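Local coordinates for glutathione reductase (Bartonella henselae, PDB 3O0H), which probably catalyses the NADPH-dependent reduction of glutathione disulfide to glutathione, using bound FAD to carry the electrons, at residues I32-G37 with V52-E57; E133-F138 with E145-G150; A155-I160 with H320-G325. All blocks are in the same frame, centred on the assembly; numbering follows the deposited sequence. Where two conformers were deposited one is given.

Contact 1 (I32-G37 with V52-E57); sequences IGSGSG and VAIAEE. With FAD (flavin-adenine dinucleotide), chain H.
Ile-54 packs its CD1 methyl against the turn at Gly-33 and Ser-34, where the first strand of a Rossmann beta-alpha-beta unit gives way to helix 36-47. Ile-54 CD1 lies 3.5 Å from Gly-33 O; it also meets the Ser-34 side chain, which is modelled in two conformers. One residue on, Ala-55 pairs with Ile-32 in parallel register, and Ala-55 O accepts from Gly-33 N at 2.8 Å, the last backbone bond before the two segments part around the cofactor.

Glu-56 then supplies the acidic residue expected at the end of the second strand of such a unit. Its CG runs anti to the backbone N (chi1 -180°), and a bend at chi2 (47°) folds the carboxylate back over the glycine turn. Glu-56 OE1 accepts two bonds, from Ser-34 N at 2.9 Å and from ribose O3B of the FAD at 2.7 Å, while OE2 takes ribose O2B and the amide of Tyr-58. Four bonds thus fix the carboxylate's rotation and let it grip both hydroxyls of the adenosine ribose. Alongside the ribose and diphosphate, the turn runs close to the cofactor: Gly-35 CA comes within 3.2 Å of FAD O5B, and at the start of the helix Gly-37 N donates to FAD phosphate O1P at 2.9 Å.

Glu-57 lays its extended side chain over one face of the adenine, CD 3.6 Å from FAD C5A, while Ile-32 CG2 presses on the other face, 3.6 Å from FAD C6A.

Contact 2 (E133-F138 with E145-G150); sequences ESRAVF and ELSVTG. With FAD (flavin-adenine dinucleotide), chain H.
Ser-134 and Val-148 meet at the end of a beta hairpin whose first strand reads the adenine of FAD. With OG swung anti to the backbone N (chi1 -178°), the Ser-134 hydroxyl faces the turn at 147-148, and Ser-134 OG accepts from Val-148 N at 3.0 Å in a nearly straight bond (167°). The same hydroxyl donates to the carbonyl O of Arg-135, its own neighbour. Ser-147 N comes to that oxygen at 2.9 Å over the other side of the carbonyl plane, and Arg-135 O is held from two sides as the strand begins.

The Arg-135 side chain sets off across Ser-147, whose OG touches CB and CG, and runs extended to the cofactor. There one face of the guanidinium lies over the adenine amino group, FAD N6A being 3.4 Å from Arg-135 NH1. Its NH1 forms a salt bridge with Glu-57 and its NH2 bonds to Gly-292 O, an arrangement that should fix the turn of the guanidinium.

Ala-136 meets the Watson-Crick edge of the adenine through its backbone, much as the partner base does in a nucleic acid pair: its N donates to FAD N1A at 3.1 Å, and its O accepts from FAD N6A at 2.9 Å. Across the hairpin Ala-136 forms a non-hydrogen-bonded pair with Leu-146, their side chains touching between CB and CD2. Val-137 and Glu-145 follow as the hydrogen-bonded pair, with Glu-145 N giving Val-137 O the shorter bond, 2.8 Å; the carboxylate of Glu-145 turns off to Arg-152.

Beyond the pairing, Phe-138 points away from the hairpin partner and packs against helix 295-298 and strands 27-32 and 158-160, while Ala-136 rests on Phe-30 of strand 27-32.

Contact 3 (A155-I160 with H320-G325); sequences AEKILI and HIWAVG
Two neighbouring parallel strands, 158-160 and 321-323, pair here at one edge of the five-stranded Rossmann sheet of the FAD-binding domain, although 160 residues of chain separate them. The ladder alternates regularly: Ile-158 N bonds to His-320 O, Trp-322 N to Ile-158 O, and Ile-160 N to Trp-322 O in an almost straight bond of 2.9 Å (176°). Val-324 N closes it on Ile-160 O.

On one face of the sheet Leu-159 puts CD1 3.7 Å from Trp-322 CB and crosses Val-324 at about a right angle. Trp-322's six-membered ring meets the aliphatic chain of Lys-157, whose CG sits 3.6 Å from CZ3. The Ile-160 side chain works on the other face, its CD1 3.6 Å from Ile-321 CG2 and its CB 3.9 Å from Ala-323 CB. At the start of the pairing His-320 lies against Glu-156 O, while its NE2 bonds to Glu-141 O.

Helix 334-349 covers the Trp-322 face, with Phe-344 edge-to-face to the indole; on the other face Phe-138 of strand 136-138 reaches Ile-321, and strand 27-32 borders strand 158-160.

From the N terminus, contact 1 closes first, spanning 14 residues that are mostly helix 36-47. Contact 2 then closes a short hairpin of six intervening residues, and contact 3 brings 320-325 back to 155-160 over 159 residues, which include a second, probably NADPH-binding, Rossmann-like unit. The three follow in series, with no nesting or crossing. Contacts 1 and 3 share the parallel sheet, joined by Ile-32 N and Leu-159 O, 2.8 Å apart in a probable hydrogen bond. The antiparallel hairpin of contact 2 lies against that sheet: Ala-136 CB packs 3.6 Å from Ala-55 CB, and contacts 1 and 2 both bind the adenosine half of FAD.

Contact 1 (I32-G37 with V52-E57)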
loop_
_atom_site.group_PDB
_atom_site.type_symbol
_atom_site.label_atom_id
_atom_site.label_comp_id
_atom_site.label_asym_id
_atom_site.label_seq_id
_atom_site.Cartn_x
_atom_site.Cartn_y
_atom_site.Cartn_z
ATOM N N ILE B 32 19.243 30.857 -0.596
ATOM C CA ILE B 32 20.505 30.175 -0.881
ATOM C C ILE B 32 20.267 28.687 -0.937
ATOM O O ILE B 32 20.097 28.061 0.085
ATOM C CB ILE B 32 21.630 30.490 0.159
ATOM C CG1 ILE B 32 21.772 32.003 0.348
ATOM C CG2 ILE B 32 23.000 29.872 -0.301
ATOM C CD1 ILE B 32 22.703 32.463 1.587
ATOM N N GLY B 33 20.227 28.149 -2.163
ATOM C CA GLY B 33 20.039 26.714 -2.415
ATOM C C GLY B 33 18.615 26.449 -2.926
ATOM O O GLY B 33 17.664 26.902 -2.352
ATOM N N SER B 34 18.512 25.760 -4.056
ATOM C CA SER B 34 17.256 25.449 -4.688
ATOM C C SER B 34 16.902 23.983 -4.520
ATOM O O SER B 34 16.504 23.341 -5.475
ATOM C CB SER B 34 17.301 25.828 -6.167
ATOM O OG SER B 34 15.993 25.869 -6.724
ATOM N N GLY B 35 17.039 23.446 -3.308
ATOM C CA GLY B 35 16.611 22.071 -3.060
ATOM C C GLY B 35 15.180 22.009 -2.554
ATOM O O GLY B 35 14.390 22.923 -2.774
ATOM N N SER B 36 14.841 20.920 -1.867
ATOM C CA SER B 36 13.456 20.672 -1.483
ATOM C C SER B 36 12.815 21.882 -0.761
ATOM O O SER B 36 11.675 22.305 -1.101
ATOM C CB SER B 36 13.360 19.415 -0.633
ATOM O OG SER B 36 13.799 18.281 -1.392
ATOM N N GLY B 37 13.552 22.432 0.204
ATOM C CA GLY B 37 13.079 23.530 1.019
ATOM C C GLY B 37 13.173 24.872 0.305
ATOM O O GLY B 37 12.199 25.617 0.265
ATOM N N VAL B 52 12.144 38.075 -5.629
ATOM C CA VAL B 52 12.878 36.963 -4.993
ATOM C C VAL B 52 13.976 36.513 -5.952
ATOM O O VAL B 52 13.792 36.530 -7.173
ATOM C CB VAL B 52 11.909 35.776 -4.720
ATOM C CG1 VAL B 52 12.659 34.601 -4.075
ATOM C CG2 VAL B 52 10.683 36.205 -3.906
ATOM N N ALA B 53 15.107 36.125 -5.402
ATOM C CA ALA B 53 16.207 35.513 -6.144
ATOM C C ALA B 53 16.553 34.217 -5.462
ATOM O O ALA B 53 16.334 34.068 -4.258
ATOM C CB ALA B 53 17.455 36.438 -6.167
ATOM N N ILE B 54 17.070 33.262 -6.228
ATOM C CA ILE B 54 17.534 32.000 -5.662
ATOM C C ILE B 54 18.888 31.681 -6.317
ATOM O O ILE B 54 19.054 31.858 -7.539
ATOM C CB ILE B 54 16.513 30.853 -5.848
ATOM C CG1 ILE B 54 16.916 29.589 -5.042
ATOM C CG2 ILE B 54 16.268 30.572 -7.389
ATOM C CD1 ILE B 54 15.739 28.596 -4.784
ATOM N N ALA B 55 19.833 31.232 -5.491
ATOM C CA ALA B 55 21.139 30.809 -5.975
ATOM C C ALA B 55 21.183 29.311 -5.887
ATOM O O ALA B 55 20.839 28.744 -4.842
ATOM C CB ALA B 55 22.295 31.454 -5.155
ATOM N N GLU B 56 21.640 28.693 -6.974
ATOM C CA GLU B 56 21.897 27.242 -7.041
ATOM C C GLU B 56 23.230 26.971 -7.704
ATOM O O GLU B 56 23.445 27.310 -8.887
ATOM C CB GLU B 56 20.792 26.538 -7.825
ATOM C CG GLU B 56 20.964 25.029 -7.952
ATOM C CD GLU B 56 21.320 24.346 -6.639
ATOM O OE1 GLU B 56 20.511 24.403 -5.678
ATOM O OE2 GLU B 56 22.391 23.740 -6.599
ATOM N N GLU B 57 24.145 26.379 -6.949
ATOM C CA GLU B 57 25.499 26.152 -7.441
ATOM C C GLU B 57 25.634 24.908 -8.315
ATOM O O GLU B 57 26.650 24.756 -9.011
ATOM C CB GLU B 57 26.510 26.079 -6.278
ATOM C CG GLU B 57 26.320 24.873 -5.331
ATOM C CD GLU B 57 27.238 24.863 -4.120
ATOM O OE1 GLU B 57 28.130 25.715 -3.976
ATOM O OE2 GLU B 57 27.109 23.925 -3.337
HETATM P PA FAD H . 18.902 20.075 -0.588
HETATM O O1A FAD H . 20.109 19.212 -0.382
HETATM O O2A FAD H . 17.775 19.399 -1.321
HETATM O O5B FAD H . 19.247 21.444 -1.336
HETATM C C5B FAD H . 20.362 22.255 -1.031
HETATM C C4B FAD H . 20.760 22.905 -2.340
HETATM O O4B FAD H . 21.632 24.003 -2.122
HETATM C C3B FAD H . 21.480 21.968 -3.303
HETATM O O3B FAD H . 20.847 21.997 -4.586
HETATM C C2B FAD H . 22.889 22.523 -3.390
HETATM O O2B FAD H . 23.425 22.354 -4.680
HETATM C C1B FAD H . 22.710 23.977 -3.109
HETATM N N9A FAD H . 23.736 24.754 -2.394
HETATM C C8A FAD H . 24.361 24.441 -1.223
HETATM N N7A FAD H . 25.110 25.491 -0.851
HETATM C C5A FAD H . 24.946 26.467 -1.792
HETATM C C6A FAD H . 25.395 27.758 -1.889
HETATM N N6A FAD H . 26.227 28.308 -0.991
HETATM N N1A FAD H . 25.013 28.518 -2.968
HETATM C C2A FAD H . 24.155 27.988 -3.902
HETATM N N3A FAD H . 23.680 26.723 -3.793
HETATM C C4A FAD H . 24.052 26.013 -2.719
HETATM N N1 FAD H . 14.820 12.031 1.995
HETATM C C2 FAD H . 13.549 11.496 2.033
HETATM O O2 FAD H . 12.584 12.086 2.583
HETATM N N3 FAD H . 13.323 10.308 1.459
HETATM C C4 FAD H . 14.308 9.600 0.790
HETATM O O4 FAD H . 13.979 8.532 0.258
HETATM C C4X FAD H . 15.597 10.132 0.746
HETATM N N5 FAD H . 16.613 9.495 0.087
HETATM C C5X FAD H . 17.868 10.101 0.043
HETATM C C6 FAD H . 18.885 9.430 -0.613
HETATM C C7 FAD H . 20.153 9.989 -0.703
HETATM C C7M FAD H . 21.230 9.219 -1.447
HETATM C C8 FAD H . 20.399 11.225 -0.139
HETATM C C8M FAD H . 21.783 11.838 -0.188
HETATM C C9 FAD H . 19.390 11.892 0.545
HETATM C C9A FAD H . 18.115 11.323 0.642
HETATM N N10 FAD H . 17.073 11.951 1.301
HETATM C C10 FAD H . 15.828 11.375 1.333
HETATM C "C1'" FAD H . 17.245 13.252 1.982
HETATM C "C2'" FAD H . 16.796 14.437 1.165
HETATM O "O2'" FAD H . 17.569 14.488 -0.019
HETATM C "C3'" FAD H . 17.023 15.680 1.985
HETATM O "O3'" FAD H . 16.505 15.586 3.300
HETATM C "C4'" FAD H . 16.506 16.897 1.248
HETATM O "O4'" FAD H . 17.134 16.949 -0.036
HETATM C "C5'" FAD H . 16.838 18.175 2.009
HETATM O "O5'" FAD H . 16.284 19.324 1.332
HETATM P P FAD H . 17.069 20.709 1.537
HETATM O O1P FAD H . 16.275 21.836 0.915
HETATM O O2P FAD H . 17.370 20.907 3.007
HETATM O O3P FAD H . 18.507 20.573 0.885
#

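Contact 2 (E133-F138 with E145-G150)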
loop_
_atom_site.group_PDB
_atom_site.type_symbol
_atom_site.label_atom_id
_atom_site.label_comp_id
_atom_site.label_asym_id
_atom_site.label_seq_id
_atom_site.Cartn_x
_atom_site.Cartn_y
_atom_site.Cartn_z
ATOM N N GLU B 133 22.775 31.045 -11.328
ATOM C CA GLU B 133 23.429 29.736 -11.425
ATOM C C GLU B 133 24.883 29.861 -10.914
ATOM O O GLU B 133 25.866 29.879 -11.676
ATOM C CB GLU B 133 23.341 29.227 -12.861
ATOM C CG GLU B 133 21.863 28.994 -13.303
ATOM C CD GLU B 133 21.777 28.357 -14.678
ATOM O OE1 GLU B 133 22.568 28.733 -15.545
ATOM O OE2 GLU B 133 20.959 27.440 -14.869
ATOM N N SER B 134 24.986 29.980 -9.598
ATOM C CA SER B 134 26.250 30.189 -8.916
ATOM C C SER B 134 26.080 29.866 -7.456
ATOM O O SER B 134 24.985 29.950 -6.909
ATOM C CB SER B 134 26.667 31.651 -9.052
ATOM O OG SER B 134 27.914 31.927 -8.443
ATOM N N ARG B 135 27.170 29.470 -6.829
ATOM C CA ARG B 135 27.225 29.451 -5.389
ATOM C C ARG B 135 27.066 30.901 -4.952
ATOM O O ARG B 135 27.561 31.811 -5.623
ATOM C CB ARG B 135 28.588 28.902 -4.945
ATOM C CG ARG B 135 28.864 28.938 -3.420
ATOM C CD ARG B 135 30.168 28.208 -3.103
ATOM N NE ARG B 135 30.401 28.106 -1.663
ATOM C CZ ARG B 135 29.827 27.198 -0.864
ATOM N NH1 ARG B 135 28.951 26.308 -1.346
ATOM N NH2 ARG B 135 30.096 27.204 0.432
ATOM N N ALA B 136 26.372 31.110 -3.840
ATOM C CA ALA B 136 26.302 32.413 -3.166
ATOM C C ALA B 136 26.851 32.223 -1.751
ATOM O O ALA B 136 26.544 31.238 -1.085
ATOM C CB ALA B 136 24.870 32.899 -3.071
ATOM N N VAL B 137 27.601 33.222 -1.298
ATOM C CA VAL B 137 28.134 33.312 0.052
ATOM C C VAL B 137 27.812 34.685 0.628
ATOM O O VAL B 137 27.648 35.659 -0.108
ATOM C CB VAL B 137 29.654 33.054 0.094
ATOM C CG1 VAL B 137 30.001 31.767 -0.640
ATOM C CG2 VAL B 137 30.471 34.213 -0.494
ATOM N N PHE B 138 27.741 34.778 1.950
ATOM C CA PHE B 138 27.513 36.083 2.601
ATOM C C PHE B 138 28.763 36.936 2.547
ATOM O O PHE B 138 29.879 36.453 2.767
ATOM C CB PHE B 138 27.113 35.935 4.075
ATOM C CG PHE B 138 25.738 35.339 4.300
ATOM C CD1 PHE B 138 25.561 33.977 4.368
ATOM C CD2 PHE B 138 24.640 36.156 4.506
ATOM C CE1 PHE B 138 24.292 33.434 4.598
ATOM C CE2 PHE B 138 23.392 35.641 4.752
ATOM C CZ PHE B 138 23.215 34.282 4.805
ATOM N N GLU B 145 27.550 37.372 -2.276
ATOM C CA GLU B 145 28.410 37.382 -3.425
ATOM C C GLU B 145 28.269 36.093 -4.210
ATOM O O GLU B 145 28.205 35.003 -3.632
ATOM C CB GLU B 145 29.854 37.614 -3.001
ATOM C CG GLU B 145 30.811 37.757 -4.187
ATOM C CD GLU B 145 32.242 38.155 -3.788
ATOM O OE1 GLU B 145 33.168 37.516 -4.262
ATOM O OE2 GLU B 145 32.450 39.136 -3.058
ATOM N N LEU B 146 28.147 36.230 -5.531
ATOM C CA LEU B 146 28.041 35.082 -6.419
ATOM C C LEU B 146 29.459 34.672 -6.769
ATOM O O LEU B 146 30.220 35.452 -7.350
ATOM C CB LEU B 146 27.212 35.410 -7.686
ATOM C CG LEU B 146 25.779 35.880 -7.433
ATOM C CD1 LEU B 146 25.083 36.208 -8.754
ATOM C CD2 LEU B 146 24.984 34.865 -6.668
ATOM N N SER B 147 29.837 33.455 -6.379
ATOM C CA SER B 147 31.170 32.917 -6.667
ATOM C C SER B 147 31.617 32.989 -8.123
ATOM O O SER B 147 32.744 33.318 -8.379
ATOM C CB SER B 147 31.302 31.470 -6.142
ATOM O OG SER B 147 31.004 31.437 -4.735
ATOM N N VAL B 148 30.734 32.696 -9.071
ATOM C CA VAL B 148 31.143 32.535 -10.477
ATOM C C VAL B 148 31.646 33.866 -11.078
ATOM O O VAL B 148 32.682 33.926 -11.767
ATOM C CB VAL B 148 29.942 31.929 -11.325
ATOM C CG1 VAL B 148 30.277 31.893 -12.863
ATOM C CG2 VAL B 148 29.606 30.531 -10.843
ATOM N N THR B 149 30.947 34.949 -10.752
ATOM C CA THR B 149 31.250 36.281 -11.310
ATOM C C THR B 149 31.775 37.338 -10.338
ATOM O O THR B 149 32.259 38.370 -10.762
ATOM C CB THR B 149 29.968 36.860 -11.823
ATOM O OG1 THR B 149 29.065 37.029 -10.711
ATOM C CG2 THR B 149 29.369 35.920 -12.878
ATOM N N GLY B 150 31.622 37.132 -9.038
ATOM C CA GLY B 150 31.994 38.168 -8.081
ATOM C C GLY B 150 30.894 39.212 -7.848
ATOM O O GLY B 150 31.089 40.119 -7.063
HETATM P PA FAD H . 18.902 20.075 -0.588
HETATM O O1A FAD H . 20.109 19.212 -0.382
HETATM O O2A FAD H . 17.775 19.399 -1.321
HETATM O O5B FAD H . 19.247 21.444 -1.336
HETATM C C5B FAD H . 20.362 22.255 -1.031
HETATM C C4B FAD H . 20.760 22.905 -2.340
HETATM O O4B FAD H . 21.632 24.003 -2.122
HETATM C C3B FAD H . 21.480 21.968 -3.303
HETATM O O3B FAD H . 20.847 21.997 -4.586
HETATM C C2B FAD H . 22.889 22.523 -3.390
HETATM O O2B FAD H . 23.425 22.354 -4.680
HETATM C C1B FAD H . 22.710 23.977 -3.109
HETATM N N9A FAD H . 23.736 24.754 -2.394
HETATM C C8A FAD H . 24.361 24.441 -1.223
HETATM N N7A FAD H . 25.110 25.491 -0.851
HETATM C C5A FAD H . 24.946 26.467 -1.792
HETATM C C6A FAD H . 25.395 27.758 -1.889
HETATM N N6A FAD H . 26.227 28.308 -0.991
HETATM N N1A FAD H . 25.013 28.518 -2.968
HETATM C C2A FAD H . 24.155 27.988 -3.902
HETATM N N3A FAD H . 23.680 26.723 -3.793
HETATM C C4A FAD H . 24.052 26.013 -2.719
HETATM N N1 FAD H . 14.820 12.031 1.995
HETATM C C2 FAD H . 13.549 11.496 2.033
HETATM O O2 FAD H . 12.584 12.086 2.583
HETATM N N3 FAD H . 13.323 10.308 1.459
HETATM C C4 FAD H . 14.308 9.600 0.790
HETATM O O4 FAD H . 13.979 8.532 0.258
HETATM C C4X FAD H . 15.597 10.132 0.746
HETATM N N5 FAD H . 16.613 9.495 0.087
HETATM C C5X FAD H . 17.868 10.101 0.043
HETATM C C6 FAD H . 18.885 9.430 -0.613
HETATM C C7 FAD H . 20.153 9.989 -0.703
HETATM C C7M FAD H . 21.230 9.219 -1.447
HETATM C C8 FAD H . 20.399 11.225 -0.139
HETATM C C8M FAD H . 21.783 11.838 -0.188
HETATM C C9 FAD H . 19.390 11.892 0.545
HETATM C C9A FAD H . 18.115 11.323 0.642
HETATM N N10 FAD H . 17.073 11.951 1.301
HETATM C C10 FAD H . 15.828 11.375 1.333
HETATM C "C1'" FAD H . 17.245 13.252 1.982
HETATM C "C2'" FAD H . 16.796 14.437 1.165
HETATM O "O2'" FAD H . 17.569 14.488 -0.019
HETATM C "C3'" FAD H . 17.023 15.680 1.985
HETATM O "O3'" FAD H . 16.505 15.586 3.300
HETATM C "C4'" FAD H . 16.506 16.897 1.248
HETATM O "O4'" FAD H . 17.134 16.949 -0.036
HETATM C "C5'" FAD H . 16.838 18.175 2.009
HETATM O "O5'" FAD H . 16.284 19.324 1.332
HETATM P P FAD H . 17.069 20.709 1.537
HETATM O O1P FAD H . 16.275 21.836 0.915
HETATM O O2P FAD H . 17.370 20.907 3.007
HETATM O O3P FAD H . 18.507 20.573 0.885
#

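Contact 3 (A155-I160 with H320-G325)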
loop_
_atom_site.group_PDB
_atom_site.type_symbol
_atom_site.label_atom_id
_atom_site.label_comp_id
_atom_site.label_asym_id
_atom_site.label_seq_id
_atom_site.Cartn_x
_atom_site.Cartn_y
_atom_site.Cartn_z
ATOM N N ALA B 155 19.741 41.962 -0.268
ATOM C CA ALA B 155 18.403 41.459 0.015
ATOM C C ALA B 155 17.938 41.821 1.403
ATOM O O ALA B 155 18.721 41.845 2.362
ATOM C CB ALA B 155 18.335 39.918 -0.186
ATOM N N GLU B 156 16.646 42.079 1.502
ATOM C CA GLU B 156 16.066 42.431 2.769
ATOM C C GLU B 156 16.026 41.257 3.697
ATOM O O GLU B 156 16.313 41.421 4.868
ATOM C CB GLU B 156 14.629 42.965 2.594
ATOM C CG GLU B 156 14.012 43.456 3.895
ATOM C CD GLU B 156 12.705 44.234 3.668
ATOM O OE1 GLU B 156 12.166 44.265 2.518
ATOM O OE2 GLU B 156 12.220 44.835 4.657
ATOM N N LYS B 157 15.572 40.122 3.176
ATOM C CA LYS B 157 15.435 38.875 3.901
ATOM C C LYS B 157 16.294 37.857 3.185
ATOM O O LYS B 157 16.394 37.878 1.967
ATOM C CB LYS B 157 13.997 38.386 3.932
ATOM C CG LYS B 157 13.052 39.221 4.780
ATOM C CD LYS B 157 11.596 38.698 4.665
ATOM C CE LYS B 157 10.593 39.507 5.472
ATOM N NZ LYS B 157 10.654 40.947 5.262
ATOM N N ILE B 158 16.936 36.995 3.948
ATOM C CA ILE B 158 17.757 35.908 3.364
ATOM C C ILE B 158 17.364 34.562 3.978
ATOM O O ILE B 158 17.245 34.466 5.212
ATOM C CB ILE B 158 19.277 36.183 3.521
ATOM C CG1 ILE B 158 19.695 37.452 2.763
ATOM C CG2 ILE B 158 20.119 35.039 2.985
ATOM C CD1 ILE B 158 20.947 38.004 3.264
ATOM N N LEU B 159 17.180 33.549 3.108
ATOM C CA LEU B 159 16.836 32.189 3.517
ATOM C C LEU B 159 17.984 31.235 3.196
ATOM O O LEU B 159 18.371 31.087 2.044
ATOM C CB LEU B 159 15.560 31.687 2.811
ATOM C CG LEU B 159 15.142 30.264 3.172
ATOM C CD1 LEU B 159 14.855 30.167 4.725
ATOM C CD2 LEU B 159 13.941 29.806 2.352
ATOM N N ILE B 160 18.514 30.615 4.237
ATOM C CA ILE B 160 19.588 29.644 4.119
ATOM C C ILE B 160 18.906 28.286 3.927
ATOM O O ILE B 160 18.208 27.797 4.819
ATOM C CB ILE B 160 20.471 29.576 5.366
ATOM C CG1 ILE B 160 21.064 30.964 5.695
ATOM C CG2 ILE B 160 21.564 28.485 5.174
ATOM C CD1 ILE B 160 21.531 31.119 7.238
ATOM N N HIS B 320 16.332 39.023 10.197
ATOM C CA HIS B 320 15.978 38.943 8.742
ATOM C C HIS B 320 16.617 37.752 8.010
ATOM O O HIS B 320 16.554 37.658 6.770
ATOM C CB HIS B 320 16.364 40.250 8.032
ATOM C CG HIS B 320 17.834 40.465 7.949
ATOM N ND1 HIS B 320 18.554 41.016 8.990
ATOM C CD2 HIS B 320 18.729 40.167 6.969
ATOM C CE1 HIS B 320 19.833 41.055 8.645
ATOM N NE2 HIS B 320 19.966 40.532 7.436
ATOM N N ILE B 321 17.210 36.829 8.773
ATOM C CA ILE B 321 17.808 35.623 8.210
ATOM C C ILE B 321 17.106 34.381 8.793
ATOM O O ILE B 321 16.982 34.236 10.032
ATOM C CB ILE B 321 19.332 35.569 8.420
ATOM C CG1 ILE B 321 19.994 36.850 7.901
ATOM C CG2 ILE B 321 19.954 34.364 7.680
ATOM C CD1 ILE B 321 21.538 36.948 8.157
ATOM N N TRP B 322 16.608 33.527 7.890
ATOM C CA TRP B 322 15.867 32.319 8.261
ATOM C C TRP B 322 16.611 31.154 7.663
ATOM O O TRP B 322 17.522 31.365 6.873
ATOM C CB TRP B 322 14.435 32.370 7.712
ATOM C CG TRP B 322 13.423 33.297 8.435
ATOM C CD1 TRP B 322 12.454 32.907 9.339
ATOM C CD2 TRP B 322 13.232 34.690 8.232
ATOM N NE1 TRP B 322 11.714 33.968 9.722
ATOM C CE2 TRP B 322 12.158 35.088 9.068
ATOM C CE3 TRP B 322 13.852 35.641 7.428
ATOM C CZ2 TRP B 322 11.696 36.396 9.132
ATOM C CZ3 TRP B 322 13.399 36.942 7.482
ATOM C CH2 TRP B 322 12.330 37.323 8.340
ATOM N N ALA B 323 16.251 29.921 8.039
ATOM C CA ALA B 323 16.883 28.708 7.454
ATOM C C ALA B 323 15.866 27.574 7.523
ATOM O O ALA B 323 15.057 27.533 8.462
ATOM C CB ALA B 323 18.178 28.300 8.202
ATOM N N VAL B 324 15.906 26.667 6.545
ATOM C CA VAL B 324 14.972 25.551 6.435
ATOM C C VAL B 324 15.762 24.322 5.997
ATOM O O VAL B 324 16.804 24.452 5.324
ATOM C CB VAL B 324 13.847 25.861 5.402
ATOM C CG1 VAL B 324 12.963 26.983 5.925
ATOM C CG2 VAL B 324 14.418 26.247 4.013
ATOM N N GLY B 325 15.278 23.143 6.374
ATOM C CA GLY B 325 15.777 21.921 5.808
ATOM C C GLY B 325 16.875 21.297 6.562
ATOM O O GLY B 325 17.042 21.597 7.746
#